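PDB 2IM8: uncharacterized protein YppE from Bacillus subtilis, which is of unknown function and belongs to the bacterial DUF1798 family, folding as a single chain into a bundle of four helices. Local coordinates for residues A[97-100]-A[101-105]; A[114-117]-A[118-121]; A[4-7]-A[8-12]. One frame throughout, in Å; residues are numbered along the deposited sequence.

Interaction 1. Residues A[97-100]-A[101-105]; sequences KRFK and DITES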
ATOM      1  N   LYS A  97      -5.788  -2.713 -16.838  1.00 21.67           N
ATOM      2  CA  LYS A  97      -6.925  -3.114 -16.012  1.00 23.14           C
ATOM      3  C   LYS A  97      -6.516  -3.767 -14.695  1.00 21.38           C
ATOM      4  O   LYS A  97      -7.033  -3.426 -13.632  1.00 19.26           O
ATOM      5  CB  LYS A  97      -7.828  -4.077 -16.788  1.00 31.00           C
ATOM      6  CG  LYS A  97      -9.001  -4.605 -15.977  1.00 33.79           C
ATOM      7  CD  LYS A  97      -9.693  -5.749 -16.699  1.00 35.89           C
ATOM      8  CE  LYS A  97     -10.746  -6.415 -15.816  1.00 37.47           C
ATOM      9  NZ  LYS A  97     -11.964  -5.584 -15.625  1.00 36.32           N
ATOM     10  N   ARG A  98      -5.606  -4.729 -14.777  1.00 18.11           N
ATOM     11  CA  ARG A  98      -5.122  -5.428 -13.598  1.00 17.84           C
ATOM     12  C   ARG A  98      -4.378  -4.461 -12.669  1.00 16.65           C
ATOM     13  O   ARG A  98      -4.564  -4.488 -11.449  1.00 12.93           O
ATOM     14  CB  ARG A  98      -4.199  -6.572 -14.029  1.00 20.56           C
ATOM     15  CG  ARG A  98      -3.530  -7.328 -12.900  1.00 21.67           C
ATOM     16  CD  ARG A  98      -4.528  -7.898 -11.906  1.00 23.30           C
ATOM     17  NE  ARG A  98      -3.836  -8.679 -10.885  1.00 24.66           N
ATOM     18  CZ  ARG A  98      -4.355  -8.989  -9.703  1.00 24.85           C
ATOM     19  NH1 ARG A  98      -5.579  -8.584  -9.383  1.00 27.52           N
ATOM     20  NH2 ARG A  98      -3.650  -9.699  -8.838  1.00 28.48           N
ATOM     21  N   PHE A  99      -3.537  -3.607 -13.239  1.00 16.57           N
ATOM     22  CA  PHE A  99      -2.799  -2.661 -12.413  1.00 16.80           C
ATOM     23  C   PHE A  99      -3.782  -1.757 -11.672  1.00 15.36           C
ATOM     24  O   PHE A  99      -3.594  -1.448 -10.484  1.00 15.17           O
ATOM     25  CB  PHE A  99      -1.866  -1.797 -13.261  1.00 15.98           C
ATOM     26  CG  PHE A  99      -0.985  -0.899 -12.442  1.00 14.88           C
ATOM     27  CD1 PHE A  99       0.204  -1.376 -11.897  1.00 15.96           C
ATOM     28  CD2 PHE A  99      -1.386   0.399 -12.135  1.00 13.52           C
ATOM     29  CE1 PHE A  99       0.981  -0.571 -11.049  1.00 12.96           C
ATOM     30  CE2 PHE A  99      -0.621   1.206 -11.296  1.00 13.03           C
ATOM     31  CZ  PHE A  99       0.562   0.720 -10.752  1.00 13.41           C
ATOM     32  N   LYS A 100      -4.829  -1.329 -12.376  1.00 11.96           N
ATOM     33  CA  LYS A 100      -5.836  -0.468 -11.771  1.00 12.11           C
ATOM     34  C   LYS A 100      -6.548  -1.208 -10.644  1.00 10.63           C
ATOM     35  O   LYS A 100      -6.742  -0.649  -9.576  1.00 11.76           O
ATOM     36  CB  LYS A 100      -6.866   0.007 -12.810  1.00 14.30           C
ATOM     37  CG  LYS A 100      -7.933   0.935 -12.220  1.00 14.20           C
ATOM     38  CD  LYS A 100      -8.888   1.498 -13.271  1.00 20.49           C
ATOM     39  CE  LYS A 100      -9.939   2.412 -12.641  1.00 24.01           C
ATOM     40  NZ  LYS A 100     -10.838   3.046 -13.647  1.00 23.59           N
ATOM     41  N   ASP A 101      -6.935  -2.462 -10.887  1.00 12.17           N
ATOM     42  CA  ASP A 101      -7.624  -3.261  -9.874  1.00 13.30           C
ATOM     43  C   ASP A 101      -6.860  -3.394  -8.554  1.00 10.44           C
ATOM     44  O   ASP A 101      -7.434  -3.188  -7.493  1.00 11.16           O
ATOM     45  CB  ASP A 101      -7.944  -4.665 -10.399  1.00 23.94           C
ATOM     46  CG  ASP A 101      -8.917  -4.645 -11.565  1.00 28.45           C
ATOM     47  OD1 ASP A 101      -9.762  -3.725 -11.615  1.00 31.66           O
ATOM     48  OD2 ASP A 101      -8.846  -5.556 -12.419  1.00 33.04           O
ATOM     49  N   ILE A 102      -5.578  -3.740  -8.605  1.00 10.22           N
ATOM     50  CA  ILE A 102      -4.822  -3.888  -7.362  1.00 11.16           C
ATOM     51  C   ILE A 102      -4.586  -2.540  -6.692  1.00  9.16           C
ATOM     52  O   ILE A 102      -4.619  -2.428  -5.465  1.00  9.93           O
ATOM     53  CB  ILE A 102      -3.475  -4.620  -7.601  1.00 13.64           C
ATOM     54  CG1 ILE A 102      -2.583  -3.824  -8.555  1.00 15.04           C
ATOM     55  CG2 ILE A 102      -3.746  -6.003  -8.194  1.00 15.36           C
ATOM     56  CD1 ILE A 102      -1.245  -4.495  -8.803  1.00 14.35           C
ATOM     57  N   THR A 103      -4.370  -1.508  -7.500  1.00 15.10           N
ATOM     58  CA  THR A 103      -4.146  -0.168  -6.969  1.00 13.73           C
ATOM     59  C   THR A 103      -5.418   0.298  -6.252  1.00 13.41           C
ATOM     60  O   THR A 103      -5.361   0.801  -5.118  1.00 13.61           O
ATOM     61  CB  THR A 103      -3.769   0.814  -8.104  1.00 10.10           C
ATOM     62  OG1 THR A 103      -2.546   0.380  -8.712  1.00 12.45           O
ATOM     63  CG2 THR A 103      -3.553   2.218  -7.558  1.00 12.50           C
ATOM     64  N   GLU A 104      -6.567   0.098  -6.890  1.00  9.99           N
ATOM     65  CA  GLU A 104      -7.847   0.498  -6.288  1.00 11.83           C
ATOM     66  C   GLU A 104      -8.099  -0.220  -4.958  1.00 10.33           C
ATOM     67  O   GLU A 104      -8.597   0.370  -3.999  1.00 10.04           O
ATOM     68  CB  GLU A 104      -9.012   0.160  -7.216  1.00 19.12           C
ATOM     69  CG  GLU A 104      -9.097   0.949  -8.499  1.00 26.74           C
ATOM     70  CD  GLU A 104     -10.348   0.572  -9.268  1.00 26.70           C
ATOM     71  OE1 GLU A 104     -10.554  -0.640  -9.518  1.00 32.19           O
ATOM     72  OE2 GLU A 104     -11.127   1.473  -9.614  1.00 30.05           O
ATOM     73  N   SER A 105      -7.780  -1.508  -4.933  1.00  8.28           N
ATOM     74  CA  SER A 105      -7.968  -2.345  -3.747  1.00 11.25           C
ATOM     75  C   SER A 105      -7.087  -1.877  -2.585  1.00  9.69           C
ATOM     76  O   SER A 105      -7.539  -1.751  -1.436  1.00 11.97           O
ATOM     77  CB  SER A 105      -7.638  -3.797  -4.102  1.00  8.47           C
ATOM     78  OG  SER A 105      -7.760  -4.639  -2.983  1.00 13.25           O
TER
HETATM   79  O   HOH W   1      -7.851  -8.019 -11.495  1.00 20.54           O
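Asp101 N bonds to Lys97 O, Ile102 N to Arg98 O, Thr103 N to Phe99 O and Glu104 N to Lys100 O, the unbroken i to i+4 pattern of an alpha helix early in helix 96-121. Phe99 O takes two bonds: besides the amide of Thr103 it accepts the Thr103 hydroxyl, with OG1 2.8 Å from Phe99 O, and the two donors arrive from opposite faces of the carbonyl plane. Thr103 OG1 lies anti to its own carbonyl carbon (chi1 -62°), which turns the hydroxyl back down the helix; threonine thus suits a half-buried site, since the backbone satisfies its polar atom. The same OG1 sits over one face of the Phe99 ring, displaced toward the rim, 3.3 Å from Phe99 CE2. On another side of the helix Ile102 CG2 is centred over a face of the Arg98 guanidinium, 3.4 Å from Arg98 CZ; the methyl covers that face, and the N-H groups lie in the plane, off the methyl. A water accepts from Arg98 NH1 at 3.2 Å and donates to Asp101 OD2 at 2.8 Å, joining the two charged groups indirectly, while Arg98 NH2 has a long, weak ion pair with Glu84. Lys100 NZ stands 4.3 Å from Glu104 OE2 and Lys97 NZ 4.5 Å from Asp101 OD2, both beyond salt-bridge range, on a largely solvent-facing side. The buried side carries Phe99, stacked on Tyr24 of helix 3-29 and packed on Leu85 of helix 72-91, and Ile102, which touches the side chains of Asn81 and Glu84 of that helix and Ile94 in the preceding loop.

Interaction 2. Residues A[114-117]-A[118-121]; sequences KDEI and ARED. With PO4 (phosphate ion), chain C.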
ATOM      1  N   LYS A 114      -7.345   4.649   7.479  1.00 17.78           N
ATOM      2  CA  LYS A 114      -7.179   6.064   7.791  1.00 19.14           C
ATOM      3  C   LYS A 114      -8.468   6.611   8.404  1.00 20.53           C
ATOM      4  O   LYS A 114      -8.433   7.342   9.400  1.00 19.89           O
ATOM      5  CB  LYS A 114      -6.847   6.849   6.522  1.00 28.31           C
ATOM      6  CG  LYS A 114      -6.735   8.354   6.725  1.00 32.12           C
ATOM      7  CD  LYS A 114      -6.458   9.063   5.396  1.00 32.59           C
ATOM      8  CE  LYS A 114      -6.323  10.570   5.567  1.00 35.31           C
ATOM      9  NZ  LYS A 114      -6.009  11.233   4.263  1.00 35.27           N
ATOM     10  N   ASP A 115      -9.603   6.266   7.798  1.00 23.42           N
ATOM     11  CA  ASP A 115     -10.893   6.725   8.306  1.00 24.18           C
ATOM     12  C   ASP A 115     -11.135   6.221   9.734  1.00 22.46           C
ATOM     13  O   ASP A 115     -11.582   6.988  10.581  1.00 22.10           O
ATOM     14  CB  ASP A 115     -12.050   6.257   7.414  1.00 24.87           C
ATOM     15  CG  ASP A 115     -12.033   6.887   6.021  1.00 26.71           C
ATOM     16  OD1 ASP A 115     -11.319   7.888   5.799  1.00 25.22           O
ATOM     17  OD2 ASP A 115     -12.764   6.374   5.145  1.00 29.15           O
ATOM     18  N   GLU A 116     -10.856   4.943   9.995  1.00 19.65           N
ATOM     19  CA  GLU A 116     -11.053   4.374  11.334  1.00 23.32           C
ATOM     20  C   GLU A 116     -10.195   5.112  12.358  1.00 24.14           C
ATOM     21  O   GLU A 116     -10.669   5.484  13.430  1.00 24.34           O
ATOM     22  CB  GLU A 116     -10.687   2.883  11.367  1.00 27.91           C
ATOM     23  CG  GLU A 116     -11.653   1.934  10.653  1.00 33.56           C
ATOM     24  CD  GLU A 116     -13.042   1.863  11.293  1.00 36.16           C
ATOM     25  OE1 GLU A 116     -13.137   1.747  12.537  1.00 37.47           O
ATOM     26  OE2 GLU A 116     -14.042   1.903  10.545  1.00 36.28           O
ATOM     27  N   ILE A 117      -8.929   5.320  12.022  1.00 37.74           N
ATOM     28  CA  ILE A 117      -8.022   6.021  12.916  1.00 39.68           C
ATOM     29  C   ILE A 117      -8.579   7.394  13.294  1.00 41.76           C
ATOM     30  O   ILE A 117      -8.740   7.697  14.478  1.00 41.60           O
ATOM     31  CB  ILE A 117      -6.640   6.202  12.271  1.00 26.14           C
ATOM     32  CG1 ILE A 117      -5.970   4.835  12.097  1.00 27.82           C
ATOM     33  CG2 ILE A 117      -5.795   7.137  13.121  1.00 24.92           C
ATOM     34  CD1 ILE A 117      -4.616   4.884  11.412  1.00 26.99           C
ATOM     35  N   ALA A 118      -8.881   8.211  12.287  1.00 35.65           N
ATOM     36  CA  ALA A 118      -9.411   9.552  12.512  1.00 38.42           C
ATOM     37  C   ALA A 118     -10.710   9.535  13.316  1.00 41.25           C
ATOM     38  O   ALA A 118     -10.921  10.380  14.188  1.00 41.34           O
ATOM     39  CB  ALA A 118      -9.634  10.253  11.179  1.00 26.87           C
ATOM     40  N   ARG A 119     -11.574   8.567  13.026  1.00 44.45           N
ATOM     41  CA  ARG A 119     -12.854   8.446  13.718  1.00 46.12           C
ATOM     42  C   ARG A 119     -12.679   8.123  15.206  1.00 47.10           C
ATOM     43  O   ARG A 119     -13.310   8.740  16.068  1.00 46.23           O
ATOM     44  CB  ARG A 119     -13.695   7.356  13.052  1.00 40.79           C
ATOM     45  CG  ARG A 119     -15.115   7.242  13.576  1.00 42.58           C
ATOM     46  CD  ARG A 119     -15.872   6.133  12.859  1.00 44.19           C
ATOM     47  NE  ARG A 119     -15.373   4.807  13.203  1.00 46.05           N
ATOM     48  CZ  ARG A 119     -15.443   4.275  14.421  1.00 47.23           C
ATOM     49  NH1 ARG A 119     -15.993   4.962  15.414  1.00 48.84           N
ATOM     50  NH2 ARG A 119     -14.972   3.055  14.649  1.00 46.14           N
ATOM     51  N   GLU A 120     -11.817   7.155  15.499  1.00 34.63           N
ATOM     52  CA  GLU A 120     -11.567   6.733  16.873  1.00 35.38           C
ATOM     53  C   GLU A 120     -10.595   7.631  17.625  1.00 34.72           C
ATOM     54  O   GLU A 120     -10.624   7.690  18.856  1.00 35.05           O
ATOM     55  CB  GLU A 120     -11.055   5.292  16.875  1.00 38.15           C
ATOM     56  CG  GLU A 120     -12.123   4.294  16.466  1.00 38.73           C
ATOM     57  CD  GLU A 120     -11.574   3.131  15.675  1.00 38.91           C
ATOM     58  OE1 GLU A 120     -10.754   2.369  16.228  1.00 38.36           O
ATOM     59  OE2 GLU A 120     -11.968   2.987  14.496  1.00 38.64           O
ATOM     60  N   ASP A 121      -9.743   8.333  16.889  1.00 43.36           N
ATOM     61  CA  ASP A 121      -8.765   9.221  17.507  1.00 43.71           C
ATOM     62  C   ASP A 121      -9.434  10.529  17.915  1.00 44.61           C
ATOM     63  O   ASP A 121      -8.878  11.306  18.691  1.00 45.08           O
ATOM     64  CB  ASP A 121      -7.605   9.480  16.543  1.00 35.08           C
ATOM     65  CG  ASP A 121      -6.458  10.238  17.190  1.00 35.03           C
ATOM     66  OD1 ASP A 121      -6.085   9.911  18.339  1.00 32.30           O
ATOM     67  OD2 ASP A 121      -5.920  11.153  16.536  1.00 32.50           O
TER
HETATM   68  P   PO4 C 201      -9.979  11.924   4.654  1.00 61.93           P
HETATM   69  O1  PO4 C 201      -9.269  13.048   5.325  1.00 60.04           O
HETATM   70  O2  PO4 C 201     -11.003  12.473   3.716  1.00 59.07           O
HETATM   71  O3  PO4 C 201     -10.645  11.077   5.678  1.00 59.77           O
HETATM   72  O4  PO4 C 201      -9.002  11.103   3.896  1.00 59.41           O
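A salt-bridge network of Glu116, Arg119 and Glu120 marks the last turns of helix 96-121. Arg119 NH2 donates to Glu116 OE1 at 3.1 Å, the N-H...O angle being 162°. The oxygen lies at the edge of the guanidinium, near its plane, and is met on its syn side but out of the carboxylate plane; the carboxylate and guanidinium planes stand 67° apart. A bend at chi3 of Arg119 (69°) brings the guanidinium alongside Glu116, the two side chains pointing the same way. Arg119 NH2 is also 3.0 Å from Glu120 OE2, but that oxygen lies well out of the guanidinium plane, so the attraction is one of charge alone. The two acids come very close, Glu116 OE1 to Glu120 OE2 being 2.6 Å; Arg119 NH2, near both oxygens, probably offsets part of their charge. Glutamate suits position 116 because its buried carboxylate also accepts from two loop amides, OE1 from Lys68 N and OE2 from Tyr69 N. Away from this network, the extended chain of Lys114 carries NZ to a phosphate ion, probably from the crystallisation liquor, with Lys114 NZ 3.0 Å from phosphate O4. Main-chain bonds run from Ala118 N to Lys114 O through Asp121 N to Ile117 O, the last 2.7 Å long. Lys114 NZ forms a salt bridge to Glu11 of helix 3-29, the branched Ile117 packs on Leu6 of that helix and on Leu61 of helix 36-64, and Glu120 also rests on Leu61.

Interaction 3. Residues A[4-7]-A[8-12]; sequences QTLL and EMTEQ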
ATOM      1  N   GLN A   4      -0.678   7.243  15.705  1.00 23.38           N
ATOM      2  CA  GLN A   4       0.064   8.228  14.922  1.00 22.10           C
ATOM      3  C   GLN A   4       1.053   7.571  13.955  1.00 20.71           C
ATOM      4  O   GLN A   4       1.228   8.022  12.818  1.00 17.70           O
ATOM      5  CB  GLN A   4       0.820   9.168  15.872  1.00 31.70           C
ATOM      6  CG  GLN A   4      -0.076  10.093  16.698  1.00 33.91           C
ATOM      7  CD  GLN A   4      -1.142   9.357  17.508  1.00 35.10           C
ATOM      8  OE1 GLN A   4      -0.834   8.607  18.431  1.00 35.06           O
ATOM      9  NE2 GLN A   4      -2.408   9.585  17.163  1.00 37.88           N
ATOM     10  N   THR A   5       1.709   6.511  14.421  1.00 21.91           N
ATOM     11  CA  THR A   5       2.679   5.783  13.605  1.00 21.73           C
ATOM     12  C   THR A   5       1.967   5.055  12.466  1.00 21.36           C
ATOM     13  O   THR A   5       2.420   5.063  11.314  1.00 20.05           O
ATOM     14  CB  THR A   5       3.426   4.742  14.458  1.00 20.76           C
ATOM     15  OG1 THR A   5       4.029   5.399  15.578  1.00 23.43           O
ATOM     16  CG2 THR A   5       4.490   4.042  13.646  1.00 21.74           C
ATOM     17  N   LEU A   6       0.848   4.423  12.799  1.00 17.42           N
ATOM     18  CA  LEU A   6       0.071   3.686  11.811  1.00 17.95           C
ATOM     19  C   LEU A   6      -0.372   4.647  10.718  1.00 16.44           C
ATOM     20  O   LEU A   6      -0.228   4.369   9.531  1.00 16.26           O
ATOM     21  CB  LEU A   6      -1.162   3.064  12.466  1.00 31.44           C
ATOM     22  CG  LEU A   6      -1.417   1.562  12.321  1.00 36.26           C
ATOM     23  CD1 LEU A   6      -2.785   1.240  12.930  1.00 34.75           C
ATOM     24  CD2 LEU A   6      -1.374   1.136  10.851  1.00 33.16           C
ATOM     25  N   LEU A   7      -0.924   5.779  11.141  1.00 16.71           N
ATOM     26  CA  LEU A   7      -1.410   6.803  10.229  1.00 16.18           C
ATOM     27  C   LEU A   7      -0.306   7.276   9.273  1.00 15.11           C
ATOM     28  O   LEU A   7      -0.526   7.401   8.062  1.00 13.57           O
ATOM     29  CB  LEU A   7      -1.957   7.986  11.037  1.00 18.54           C
ATOM     30  CG  LEU A   7      -2.530   9.144  10.220  1.00 21.47           C
ATOM     31  CD1 LEU A   7      -3.821   8.695   9.544  1.00 24.41           C
ATOM     32  CD2 LEU A   7      -2.788  10.344  11.138  1.00 23.24           C
ATOM     33  N   GLU A   8       0.881   7.542   9.810  1.00 17.04           N
ATOM     34  CA  GLU A   8       1.987   7.985   8.964  1.00 17.85           C
ATOM     35  C   GLU A   8       2.321   6.892   7.965  1.00 16.61           C
ATOM     36  O   GLU A   8       2.520   7.166   6.783  1.00 17.02           O
ATOM     37  CB  GLU A   8       3.228   8.299   9.802  1.00 35.79           C
ATOM     38  CG  GLU A   8       3.033   9.417  10.803  1.00 42.99           C
ATOM     39  CD  GLU A   8       4.325   9.794  11.500  1.00 46.92           C
ATOM     40  OE1 GLU A   8       4.956   8.899  12.103  1.00 49.27           O
ATOM     41  OE2 GLU A   8       4.710  10.985  11.439  1.00 50.01           O
HETATM   42  N   MSE A   9       2.384   5.651   8.441  1.00 14.46           N
HETATM   43  CA  MSE A   9       2.693   4.535   7.555  1.00 15.68           C
HETATM   44  C   MSE A   9       1.607   4.390   6.498  1.00 14.60           C
HETATM   45  O   MSE A   9       1.882   4.036   5.358  1.00 12.35           O
HETATM   46  CB  MSE A   9       2.828   3.241   8.355  1.00 21.73           C
HETATM   47  CG  MSE A   9       4.075   3.186   9.209  1.00 25.85           C
HETATM   48 SE   MSE A   9       4.203   1.478  10.072  1.00 36.20          SE
HETATM   49  CE  MSE A   9       5.982   1.661  10.818  1.00 33.03           C
ATOM     50  N   THR A  10       0.368   4.663   6.886  1.00 11.17           N
ATOM     51  CA  THR A  10      -0.748   4.577   5.953  1.00 12.20           C
ATOM     52  C   THR A  10      -0.584   5.623   4.842  1.00 12.23           C
ATOM     53  O   THR A  10      -0.757   5.319   3.661  1.00 11.63           O
ATOM     54  CB  THR A  10      -2.083   4.827   6.670  1.00 11.16           C
ATOM     55  OG1 THR A  10      -2.263   3.840   7.689  1.00 11.32           O
ATOM     56  CG2 THR A  10      -3.252   4.753   5.679  1.00 14.99           C
ATOM     57  N   GLU A  11      -0.255   6.857   5.221  1.00 13.75           N
ATOM     58  CA  GLU A  11      -0.097   7.918   4.234  1.00 13.96           C
ATOM     59  C   GLU A  11       1.114   7.668   3.348  1.00 13.91           C
ATOM     60  O   GLU A  11       1.107   8.021   2.169  1.00 12.64           O
ATOM     61  CB  GLU A  11       0.004   9.285   4.921  1.00 20.04           C
ATOM     62  CG  GLU A  11      -1.320   9.764   5.536  1.00 21.29           C
ATOM     63  CD  GLU A  11      -2.268  10.455   4.541  1.00 25.69           C
ATOM     64  OE1 GLU A  11      -2.255  10.128   3.334  1.00 24.44           O
ATOM     65  OE2 GLU A  11      -3.047  11.334   4.981  1.00 28.34           O
ATOM     66  N   GLN A  12       2.143   7.045   3.917  1.00 11.25           N
ATOM     67  CA  GLN A  12       3.359   6.720   3.174  1.00 11.78           C
ATOM     68  C   GLN A  12       3.012   5.704   2.081  1.00  8.81           C
ATOM     69  O   GLN A  12       3.421   5.857   0.934  1.00 11.12           O
ATOM     70  CB  GLN A  12       4.411   6.124   4.120  1.00 16.71           C
ATOM     71  CG  GLN A  12       5.845   6.288   3.655  1.00 23.99           C
ATOM     72  CD  GLN A  12       6.858   5.821   4.688  1.00 25.72           C
ATOM     73  OE1 GLN A  12       6.759   6.151   5.879  1.00 28.81           O
ATOM     74  NE2 GLN A  12       7.848   5.063   4.236  1.00 27.90           N
TER
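Hydrogen bonding between Thr10 and Leu6 is twofold. Thr10 N reaches Leu6 O at 2.7 Å in the carbonyl plane, whereas Thr10 OG1, 2.8 Å from Leu6 O, comes from above, 48° out of that plane. With chi1 -60° Thr10 directs its hydroxyl back at the preceding turn. The hydroxyl is also bonded to Trp54 NE1 of helix 36-64, so a buried threonine serves both its own backbone and a neighbouring helix. Glu8, Met9 and Glu11 complete the regular i to i+4 bonding through their amides to Gln4 O, Thr5 O and Leu7 O. Against one of these carbonyls rests an aliphatic carbon, Glu8 CG, 3.0 Å from Gln4 O. These turns open helix 3-29, the first of the four helices of the bundle, and their side chains divide between the interior and the surface of the bundle. In the nonpolar packing, Met9, present as selenomethionine, runs beside Thr5 with its methyl CE 4.0 Å from Thr5 CG2; its extended chain also touches Leu50 and Arg53 of helix 36-64. Leu6 turns to Trp54, and Leu7 to Ile117 and Lys114, where a bulky aliphatic group suits the seam with helix 96-121. Among the charged residues, Glu8 lies at the surface, while Glu11, bent at chi2 (-83°), has Lys114 as the partner of its OE2.

Overall arrangement
All three contacts lie within single helices, and none is wholly core or wholly surface: the buried residues (Phe99 and Ile102, Glu116 and Ile117, Leu6 and Thr10) face the bundle, while mostly charged residues line the outside. Interactions 1 and 2 share helix 96-121, their centres 25 Å apart, whereas interaction 3 is on helix 3-29. Interactions 2 and 3 touch, joining the two helices by charge and by hydrophobic contact. Interaction 1 lies across the chain's centre from interaction 3, yet both use a threonine hydroxyl bonded to the carbonyl four residues back. Their charged chemistry differs: loose pairs and one water bridge in 97-105, a compact network with a buried glutamate in 114-121, and a cross-helix bridge from 4-12.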